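Local coordinates for protein similarities with probable monooxygenase (Photorhabdus luminescens, PDB 4HB9) that binds flavin-adenine dinucleotide and probably works as a flavin-dependent monooxygenase of the aromatic-ring-hydroxylase type, at residues 185-193 with 224-232; 40-48 with 106-114. All coordinates share one frame; numbering follows the deposited sequence.

Interaction 1: residues 185-193 with 224-232; sequences MIIGRARLT and MWRAPVNIH
Met224, a selenomethionine within strand 218-228, meets Leu192: its chain bends at the last torsion (chi3 62°), which brings the terminal CE to 3.7 Å from Leu192 CD1, the two side chains crossing at about a right angle. Next along, Trp225 offers the far corner of its indole, CH2, to the CG2 branch of Ile187 at 3.8 Å. The methyl of Ala227 lies beside the edge of the Arg189 guanidinium, CB 3.5 Å from NH1. Pro228 supplies the polar centre. Its carbonyl O is gripped end-on by both terminal nitrogens of Arg189, NH1 at 2.9 Å and NH2 at 3.0 Å, and lies near the guanidinium plane. NE of the same arginine forms a salt bridge with Asp290, which helps fix the group's rotation. Val229 then packs both methyls against one face of the Arg191 guanidinium, CG2 over its centre, while Arg191 NE is paired with Asp241. The axes of 185-191 and 224-228 are inclined at 70°, and the two share no backbone bond; strand 240-251 lies between them in the mixed sheet. Side chains thus span two non-adjacent strands of the large twisted sheet beside the FAD pocket, to which Trp225 belongs.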
loop_
_atom_site.group_PDB
_atom_site.type_symbol
_atom_site.label_atom_id
_atom_site.label_comp_id
_atom_site.label_asym_id
_atom_site.label_seq_id
_atom_site.Cartn_x
_atom_site.Cartn_y
_atom_site.Cartn_z
HETATM N N MSE A 185 -7.966 7.221 11.700
HETATM C CA MSE A 185 -6.845 6.649 12.447
HETATM C C MSE A 185 -5.717 7.640 12.543
HETATM O O MSE A 185 -5.621 8.588 11.744
HETATM C CB MSE A 185 -6.378 5.336 11.815
HETATM C CG MSE A 185 -5.794 5.444 10.427
HETATM SE SE MSE A 185 -5.270 3.645 9.725
HETATM C CE MSE A 185 -6.622 2.461 10.411
ATOM N N ILE A 186 -4.882 7.429 13.548
ATOM C CA ILE A 186 -3.653 8.193 13.749
ATOM C C ILE A 186 -2.554 7.147 13.898
ATOM O O ILE A 186 -2.667 6.238 14.734
ATOM C CB ILE A 186 -3.752 9.105 14.988
ATOM C CG1 ILE A 186 -4.902 10.097 14.848
ATOM C CG2 ILE A 186 -2.453 9.859 15.226
ATOM C CD1 ILE A 186 -5.145 10.942 16.079
ATOM N N ILE A 187 -1.520 7.254 13.060
ATOM C CA ILE A 187 -0.446 6.267 12.962
ATOM C C ILE A 187 0.870 6.944 13.351
ATOM O O ILE A 187 1.204 8.011 12.823
ATOM C CB ILE A 187 -0.308 5.748 11.524
ATOM C CG1 ILE A 187 -1.648 5.197 11.009
ATOM C CG2 ILE A 187 0.783 4.671 11.430
ATOM C CD1 ILE A 187 -1.634 4.735 9.557
ATOM N N GLY A 188 1.602 6.340 14.280
ATOM C CA GLY A 188 2.939 6.829 14.632
ATOM C C GLY A 188 3.952 5.702 14.665
ATOM O O GLY A 188 3.584 4.523 14.683
ATOM N N ARG A 189 5.231 6.069 14.664
ATOM C CA ARG A 189 6.298 5.101 14.775
ATOM C C ARG A 189 7.267 5.548 15.836
ATOM O O ARG A 189 7.478 6.745 16.035
ATOM C CB ARG A 189 7.031 4.937 13.437
ATOM C CG ARG A 189 7.788 6.182 12.975
ATOM C CD ARG A 189 8.497 6.012 11.639
ATOM N NE ARG A 189 9.654 6.931 11.579
ATOM C CZ ARG A 189 10.715 6.801 10.779
ATOM N NH1 ARG A 189 10.779 5.843 9.871
ATOM N NH2 ARG A 189 11.745 7.655 10.878
ATOM N N ALA A 190 7.894 4.576 16.480
ATOM C CA ALA A 190 8.934 4.859 17.454
ATOM C C ALA A 190 10.123 3.956 17.216
ATOM O O ALA A 190 9.974 2.741 17.196
ATOM C CB ALA A 190 8.389 4.654 18.849
ATOM N N ARG A 191 11.302 4.547 17.066
ATOM C CA ARG A 191 12.522 3.768 16.837
ATOM C C ARG A 191 12.857 2.870 18.029
ATOM O O ARG A 191 12.863 3.322 19.192
ATOM C CB ARG A 191 13.669 4.700 16.548
ATOM C CG ARG A 191 14.930 3.975 16.157
ATOM C CD ARG A 191 15.988 4.947 15.689
ATOM N NE ARG A 191 17.201 4.221 15.372
ATOM C CZ ARG A 191 18.391 4.789 15.210
ATOM N NH1 ARG A 191 18.539 6.100 15.335
ATOM N NH2 ARG A 191 19.441 4.041 14.925
ATOM N N LEU A 192 13.123 1.599 17.764
ATOM C CA LEU A 192 13.482 0.659 18.826
ATOM C C LEU A 192 14.957 0.767 19.127
ATOM O O LEU A 192 15.763 -0.071 18.707
ATOM C CB LEU A 192 13.151 -0.782 18.470
ATOM C CG LEU A 192 11.723 -1.155 18.816
ATOM C CD1 LEU A 192 11.354 -2.523 18.255
ATOM C CD2 LEU A 192 11.521 -1.133 20.332
ATOM N N THR A 193 15.290 1.826 19.853
ATOM C CA THR A 193 16.653 2.119 20.226
ATOM C C THR A 193 16.997 1.212 21.412
ATOM O O THR A 193 16.107 0.596 22.030
ATOM C CB THR A 193 16.777 3.571 20.708
ATOM O OG1 THR A 193 15.876 3.748 21.794
ATOM C CG2 THR A 193 16.442 4.568 19.625
HETATM N N MSE A 224 5.240 -3.792 14.071
HETATM C CA MSE A 224 6.595 -3.340 13.783
HETATM C C MSE A 224 6.822 -3.099 12.324
HETATM O O MSE A 224 6.242 -3.785 11.475
HETATM C CB MSE A 224 7.575 -4.407 14.284
HETATM C CG MSE A 224 7.853 -4.158 15.772
HETATM SE SE MSE A 224 9.236 -5.370 16.474
HETATM C CE MSE A 224 10.709 -4.773 15.334
ATOM N N TRP A 225 7.644 -2.103 12.029
ATOM C CA TRP A 225 8.098 -1.826 10.679
ATOM C C TRP A 225 9.625 -1.834 10.628
ATOM O O TRP A 225 10.296 -1.442 11.575
ATOM C CB TRP A 225 7.698 -0.436 10.249
ATOM C CG TRP A 225 6.274 -0.215 9.838
ATOM C CD1 TRP A 225 5.385 -1.122 9.359
ATOM C CD2 TRP A 225 5.601 1.056 9.834
ATOM N NE1 TRP A 225 4.177 -0.492 9.085
ATOM C CE2 TRP A 225 4.294 0.840 9.373
ATOM C CE3 TRP A 225 5.975 2.346 10.205
ATOM C CZ2 TRP A 225 3.366 1.878 9.267
ATOM C CZ3 TRP A 225 5.058 3.376 10.067
ATOM C CH2 TRP A 225 3.785 3.133 9.607
ATOM N N ARG A 226 10.149 -2.188 9.470
ATOM C CA ARG A 226 11.488 -1.797 9.096
ATOM C C ARG A 226 11.373 -0.508 8.291
ATOM O O ARG A 226 10.548 -0.406 7.393
ATOM C CB ARG A 226 12.166 -2.947 8.365
ATOM C CG ARG A 226 12.573 -3.974 9.420
ATOM C CD ARG A 226 13.380 -5.082 8.894
ATOM N NE ARG A 226 14.682 -4.683 8.369
ATOM C CZ ARG A 226 15.803 -4.600 9.081
ATOM N NH1 ARG A 226 15.785 -4.786 10.400
ATOM N NH2 ARG A 226 16.943 -4.300 8.466
ATOM N N ALA A 227 12.131 0.504 8.669
ATOM C CA ALA A 227 11.980 1.824 8.079
ATOM C C ALA A 227 13.244 2.652 8.243
ATOM O O ALA A 227 14.051 2.371 9.105
ATOM C CB ALA A 227 10.795 2.535 8.717
ATOM N N PRO A 228 13.409 3.687 7.432
ATOM C CA PRO A 228 14.588 4.517 7.554
ATOM C C PRO A 228 14.581 5.442 8.793
ATOM O O PRO A 228 13.567 6.027 9.146
ATOM C CB PRO A 228 14.609 5.306 6.253
ATOM C CG PRO A 228 13.238 5.229 5.691
ATOM C CD PRO A 228 12.520 4.094 6.329
ATOM N N VAL A 229 15.734 5.548 9.435
ATOM C CA VAL A 229 15.921 6.419 10.594
ATOM C C VAL A 229 15.723 7.866 10.154
ATOM O O VAL A 229 14.989 8.604 10.781
ATOM C CB VAL A 229 17.321 6.242 11.209
ATOM C CG1 VAL A 229 17.601 7.292 12.291
ATOM C CG2 VAL A 229 17.462 4.851 11.769
ATOM N N ASN A 230 16.352 8.239 9.039
ATOM C CA ASN A 230 16.317 9.614 8.544
ATOM C C ASN A 230 15.710 9.612 7.164
ATOM O O ASN A 230 16.317 9.098 6.242
ATOM C CB ASN A 230 17.734 10.194 8.507
ATOM C CG ASN A 230 17.771 11.663 8.080
ATOM O OD1 ASN A 230 16.767 12.224 7.642
ATOM N ND2 ASN A 230 18.940 12.296 8.231
ATOM N N ILE A 231 14.519 10.176 7.011
ATOM C CA ILE A 231 13.840 10.151 5.701
ATOM C C ILE A 231 14.411 11.180 4.705
ATOM O O ILE A 231 13.961 11.237 3.559
ATOM C CB ILE A 231 12.319 10.328 5.838
ATOM C CG1 ILE A 231 11.959 11.690 6.442
ATOM C CG2 ILE A 231 11.742 9.197 6.684
ATOM C CD1 ILE A 231 10.477 11.977 6.434
ATOM N N HIS A 232 15.405 11.961 5.138
ATOM C CA HIS A 232 15.952 13.052 4.322
ATOM C C HIS A 232 17.293 12.736 3.702
ATOM O O HIS A 232 18.070 13.648 3.442
ATOM C CB HIS A 232 16.103 14.321 5.166
ATOM C CG HIS A 232 14.836 14.758 5.809
ATOM N ND1 HIS A 232 13.779 15.260 5.086
ATOM C CD2 HIS A 232 14.439 14.734 7.101
ATOM C CE1 HIS A 232 12.779 15.527 5.904
ATOM N NE2 HIS A 232 13.158 15.228 7.133
#

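Interaction 2: residues 40-48 with 106-114; sequences LPGYGIHIN and RLSISRTEL. With FAD (flavin-adenine dinucleotide), chain B.
Arg111, in the first turn of helix 111-119, runs past Pro41, Tyr43 and Ile45 to the cofactor. Its CB lies over one face of the Tyr43 ring, offset toward the rim, and 3.8 Å from Ile45 CD1. CG, anti to the backbone N (chi1 -180°), packs at 3.8 Å on Pro41 CG, and the extended chain carries CD past the Tyr43 hydroxyl. At the tip the two terminal nitrogens take different parts of FAD: NH1 donates an almost straight bond to the ribityl O4' (2.8 Å, 173°), and NH2 donates to the phosphate oxygen O1A at 2.9 Å, in the guanidinium plane. The opposite face of the Tyr43 ring lies against the flavin, with C7 3.3 Å above the ring plane.

The backbones hold this layout. Tyr43 O accepts from Arg111 N, and beyond it strands 44-47 and 106-110 pair antiparallel, with reciprocal bonds at Ile45-Ile109 and Ile47-Leu107. A water joins Pro41 O and Tyr43 O to Thr112 N. Ser110 and Glu113 close a capping box at the helix start. On the strand's outer edge His46 N donates to flavin O4 at 2.8 Å, while His46 NE2 is bonded to Met224 O. The whole is an FAD-binding site in which an edge strand hydrogen-bonds the pyrimidine edge of the flavin and a helix-borne arginine holds the ribityl-pyrophosphate linker.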
loop_
_atom_site.group_PDB
_atom_site.type_symbol
_atom_site.label_atom_id
_atom_site.label_comp_id
_atom_site.label_asym_id
_atom_site.label_seq_id
_atom_site.Cartn_x
_atom_site.Cartn_y
_atom_site.Cartn_z
ATOM N N LEU A 40 12.171 10.215 1.742
ATOM C CA LEU A 40 11.883 8.787 1.686
ATOM C C LEU A 40 10.562 8.529 2.402
ATOM O O LEU A 40 10.221 9.244 3.337
ATOM C CB LEU A 40 12.998 8.006 2.357
ATOM C CG LEU A 40 14.407 8.250 1.838
ATOM C CD1 LEU A 40 15.366 7.431 2.668
ATOM C CD2 LEU A 40 14.541 7.949 0.351
ATOM N N PRO A 41 9.808 7.505 1.970
ATOM C CA PRO A 41 8.704 7.063 2.808
ATOM C C PRO A 41 9.216 6.572 4.178
ATOM O O PRO A 41 10.277 5.952 4.262
ATOM C CB PRO A 41 8.106 5.892 2.013
ATOM C CG PRO A 41 9.240 5.387 1.193
ATOM C CD PRO A 41 9.988 6.628 0.794
ATOM N N GLY A 42 8.441 6.814 5.226
ATOM C CA GLY A 42 8.856 6.498 6.591
ATOM C C GLY A 42 8.371 5.173 7.128
ATOM O O GLY A 42 8.581 4.855 8.313
ATOM N N TYR A 43 7.716 4.387 6.278
ATOM C CA TYR A 43 7.042 3.203 6.747
ATOM C C TYR A 43 7.498 1.916 6.108
ATOM O O TYR A 43 8.229 1.899 5.124
ATOM C CB TYR A 43 5.530 3.371 6.604
ATOM C CG TYR A 43 5.035 3.589 5.170
ATOM C CD1 TYR A 43 4.988 4.874 4.620
ATOM C CD2 TYR A 43 4.613 2.528 4.395
ATOM C CE1 TYR A 43 4.533 5.091 3.330
ATOM C CE2 TYR A 43 4.143 2.729 3.103
ATOM C CZ TYR A 43 4.090 4.004 2.584
ATOM O OH TYR A 43 3.631 4.188 1.318
ATOM N N GLY A 44 7.042 0.833 6.718
ATOM C CA GLY A 44 7.301 -0.511 6.278
ATOM C C GLY A 44 6.099 -1.175 5.631
ATOM O O GLY A 44 4.983 -0.725 5.741
ATOM N N ILE A 45 6.362 -2.233 4.902
ATOM C CA ILE A 45 5.316 -3.021 4.255
ATOM C C ILE A 45 5.506 -4.464 4.708
ATOM O O ILE A 45 6.623 -4.951 4.787
ATOM C CB ILE A 45 5.414 -2.863 2.738
ATOM C CG1 ILE A 45 4.861 -1.486 2.368
ATOM C CG2 ILE A 45 4.605 -3.943 1.979
ATOM C CD1 ILE A 45 5.381 -0.990 1.073
ATOM N N HIS A 46 4.410 -5.128 5.044
ATOM C CA HIS A 46 4.426 -6.538 5.368
ATOM C C HIS A 46 3.934 -7.298 4.163
ATOM O O HIS A 46 2.841 -7.044 3.701
ATOM C CB HIS A 46 3.515 -6.803 6.546
ATOM C CG HIS A 46 4.002 -6.177 7.809
ATOM N ND1 HIS A 46 3.280 -6.201 8.980
ATOM C CD2 HIS A 46 5.159 -5.532 8.086
ATOM C CE1 HIS A 46 3.969 -5.581 9.925
ATOM N NE2 HIS A 46 5.114 -5.166 9.410
ATOM N N ILE A 47 4.761 -8.196 3.657
ATOM C CA ILE A 47 4.442 -8.983 2.480
ATOM C C ILE A 47 3.845 -10.336 2.879
ATOM O O ILE A 47 4.404 -11.076 3.715
ATOM C CB ILE A 47 5.696 -9.143 1.597
ATOM C CG1 ILE A 47 6.164 -7.775 1.087
ATOM C CG2 ILE A 47 5.464 -10.141 0.460
ATOM C CD1 ILE A 47 5.206 -7.056 0.164
ATOM N N ASN A 48 2.681 -10.652 2.318
ATOM C CA ASN A 48 2.041 -11.926 2.620
ATOM C C ASN A 48 2.264 -12.920 1.484
ATOM O O ASN A 48 3.066 -12.659 0.591
ATOM C CB ASN A 48 0.568 -11.705 2.941
ATOM C CG ASN A 48 -0.247 -11.279 1.727
ATOM O OD1 ASN A 48 0.150 -11.439 0.588
ATOM N ND2 ASN A 48 -1.384 -10.713 1.987
ATOM N N ARG A 106 4.807 -13.424 8.040
ATOM C CA ARG A 106 4.963 -12.538 6.888
ATOM C C ARG A 106 6.410 -12.069 6.720
ATOM O O ARG A 106 7.266 -12.355 7.567
ATOM C CB ARG A 106 4.015 -11.350 7.052
ATOM C CG ARG A 106 2.585 -11.689 6.637
ATOM C CD ARG A 106 1.540 -10.983 7.476
ATOM N NE ARG A 106 0.194 -11.188 6.936
ATOM C CZ ARG A 106 -0.495 -12.333 6.994
ATOM N NH1 ARG A 106 0.018 -13.422 7.561
ATOM N NH2 ARG A 106 -1.715 -12.397 6.465
ATOM N N LEU A 107 6.667 -11.339 5.634
ATOM C CA LEU A 107 7.956 -10.728 5.394
ATOM C C LEU A 107 7.849 -9.222 5.560
ATOM O O LEU A 107 6.979 -8.583 4.975
ATOM C CB LEU A 107 8.443 -11.088 4.000
ATOM C CG LEU A 107 8.744 -12.582 3.863
ATOM C CD1 LEU A 107 8.848 -12.985 2.401
ATOM C CD2 LEU A 107 10.025 -12.906 4.597
ATOM N N SER A 108 8.757 -8.664 6.329
ATOM C CA SER A 108 8.729 -7.265 6.676
ATOM C C SER A 108 9.890 -6.569 5.984
ATOM O O SER A 108 11.010 -7.040 6.029
ATOM C CB SER A 108 8.790 -7.116 8.203
ATOM O OG SER A 108 8.885 -5.757 8.574
ATOM N N ILE A 109 9.599 -5.482 5.278
ATOM C CA ILE A 109 10.621 -4.713 4.572
ATOM C C ILE A 109 10.240 -3.229 4.604
ATOM O O ILE A 109 9.070 -2.891 4.786
ATOM C CB ILE A 109 10.792 -5.249 3.130
ATOM C CG1 ILE A 109 12.025 -4.629 2.443
ATOM C CG2 ILE A 109 9.479 -5.100 2.372
ATOM C CD1 ILE A 109 12.430 -5.288 1.129
ATOM N N SER A 110 11.213 -2.326 4.465
ATOM C CA SER A 110 10.865 -0.921 4.387
ATOM C C SER A 110 10.294 -0.663 3.002
ATOM O O SER A 110 10.660 -1.337 2.040
ATOM C CB SER A 110 12.070 -0.003 4.634
ATOM O OG SER A 110 13.046 -0.170 3.624
ATOM N N ARG A 111 9.393 0.304 2.908
ATOM C CA ARG A 111 8.931 0.746 1.588
ATOM C C ARG A 111 10.089 1.224 0.730
ATOM O O ARG A 111 10.160 0.889 -0.466
ATOM C CB ARG A 111 7.860 1.819 1.673
ATOM C CG ARG A 111 7.420 2.224 0.270
ATOM C CD ARG A 111 6.198 3.103 0.213
ATOM N NE ARG A 111 5.849 3.375 -1.186
ATOM C CZ ARG A 111 4.782 2.885 -1.830
ATOM N NH1 ARG A 111 3.916 2.104 -1.217
ATOM N NH2 ARG A 111 4.601 3.175 -3.115
ATOM N N THR A 112 11.027 1.962 1.317
ATOM C CA THR A 112 12.160 2.479 0.526
ATOM C C THR A 112 13.008 1.341 -0.080
ATOM O O THR A 112 13.306 1.366 -1.265
ATOM C CB THR A 112 13.036 3.505 1.271
ATOM O OG1 THR A 112 14.103 3.933 0.406
ATOM C CG2 THR A 112 13.651 2.919 2.532
ATOM N N GLU A 113 13.338 0.312 0.695
ATOM C CA GLU A 113 14.088 -0.813 0.139
ATOM C C GLU A 113 13.317 -1.572 -0.925
ATOM O O GLU A 113 13.894 -1.983 -1.912
ATOM C CB GLU A 113 14.518 -1.808 1.225
ATOM C CG GLU A 113 15.614 -1.312 2.178
ATOM C CD GLU A 113 15.650 -2.180 3.442
ATOM O OE1 GLU A 113 14.628 -2.210 4.178
ATOM O OE2 GLU A 113 16.634 -2.937 3.618
ATOM N N LEU A 114 12.037 -1.816 -0.677
ATOM C CA LEU A 114 11.214 -2.533 -1.612
ATOM C C LEU A 114 11.180 -1.787 -2.941
ATOM O O LEU A 114 11.355 -2.418 -4.011
ATOM C CB LEU A 114 9.814 -2.756 -1.068
ATOM C CG LEU A 114 8.844 -3.521 -1.959
ATOM C CD1 LEU A 114 9.368 -4.896 -2.306
ATOM C CD2 LEU A 114 7.500 -3.613 -1.277
HETATM P PA FAD B . 1.532 3.294 -5.447
HETATM O O1A FAD B . 2.546 2.312 -4.924
HETATM O O2A FAD B . 0.972 4.444 -4.682
HETATM O O5B FAD B . 2.064 3.842 -6.854
HETATM C C5B FAD B . 1.353 4.804 -7.610
HETATM C C4B FAD B . 2.393 5.450 -8.504
HETATM O O4B FAD B . 1.718 6.225 -9.511
HETATM C C3B FAD B . 3.352 6.392 -7.750
HETATM O O3B FAD B . 4.711 6.175 -8.131
HETATM C C2B FAD B . 2.853 7.759 -8.174
HETATM O O2B FAD B . 3.825 8.789 -8.168
HETATM C C1B FAD B . 2.373 7.470 -9.604
HETATM N N9A FAD B . 1.404 8.415 -10.160
HETATM C C8A FAD B . 0.284 8.904 -9.564
HETATM N N7A FAD B . -0.415 9.705 -10.419
HETATM C C5A FAD B . 0.287 9.724 -11.573
HETATM C C6A FAD B . 0.102 10.393 -12.875
HETATM N N6A FAD B . -0.978 11.196 -13.014
HETATM N N1A FAD B . 1.032 10.200 -13.833
HETATM C C2A FAD B . 2.086 9.376 -13.637
HETATM N N3A FAD B . 2.323 8.727 -12.479
HETATM C C4A FAD B . 1.457 8.866 -11.422
HETATM N N1 FAD B . 0.310 -2.615 2.050
HETATM C C2 FAD B . 0.538 -3.902 2.397
HETATM O O2 FAD B . 0.186 -4.868 1.633
HETATM N N3 FAD B . 1.153 -4.189 3.559
HETATM C C4 FAD B . 1.530 -3.282 4.465
HETATM O O4 FAD B . 2.092 -3.642 5.533
HETATM C C4X FAD B . 1.278 -1.866 4.180
HETATM N N5 FAD B . 1.642 -0.871 5.038
HETATM C C5X FAD B . 1.375 0.417 4.724
HETATM C C6 FAD B . 1.717 1.442 5.600
HETATM C C7 FAD B . 1.460 2.780 5.293
HETATM C C7M FAD B . 1.834 3.897 6.249
HETATM C C8 FAD B . 0.800 3.119 4.020
HETATM C C8M FAD B . 0.519 4.559 3.653
HETATM C C9 FAD B . 0.456 2.098 3.139
HETATM C C9A FAD B . 0.713 0.758 3.429
HETATM N N10 FAD B . 0.357 -0.273 2.531
HETATM C C10 FAD B . 0.618 -1.594 2.879
HETATM C "C1'" FAD B . -0.344 -0.007 1.258
HETATM C "C2'" FAD B . 0.599 0.090 0.061
HETATM O "O2'" FAD B . 1.673 0.976 0.327
HETATM C "C3'" FAD B . -0.187 0.594 -1.148
HETATM O "O3'" FAD B . -1.442 -0.082 -1.191
HETATM C "C4'" FAD B . 0.573 0.310 -2.436
HETATM O "O4'" FAD B . 1.577 1.299 -2.571
HETATM C "C5'" FAD B . -0.320 0.353 -3.657
HETATM O "O5'" FAD B . 0.494 0.078 -4.778
HETATM P P FAD B . 0.158 0.850 -6.150
HETATM O O1P FAD B . 1.254 0.417 -7.094
HETATM O O2P FAD B . -1.290 0.623 -6.494
HETATM O O3P FAD B . 0.249 2.430 -5.879
HETATM O O HOH W 1 10.372 3.134 3.950
HETATM O O HOH W 2 0.172 -8.272 5.398
#

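Both contacts are partly buried, but they differ in construction. Interaction 2, nearer the centre of the chain, joins neighbouring strands of a small antiparallel sheet through backbone bonds and hydrogen-bonds the cofactor, whereas interaction 1 touches it only through Trp225. Interaction 1 lies farther out, in the large mixed sheet; it has no backbone-to-backbone hydrogen bond and relies on side chains, one of them bonded to a main-chain carbonyl. The two are in direct touch: Ile231 O with Leu40 N is a probable hydrogen bond, and Arg189 NH1 also bonds Gly42 O. Segment 224-232 thus contacts both 185-193 and 40-48, linking the large sheet to the FAD-binding strand.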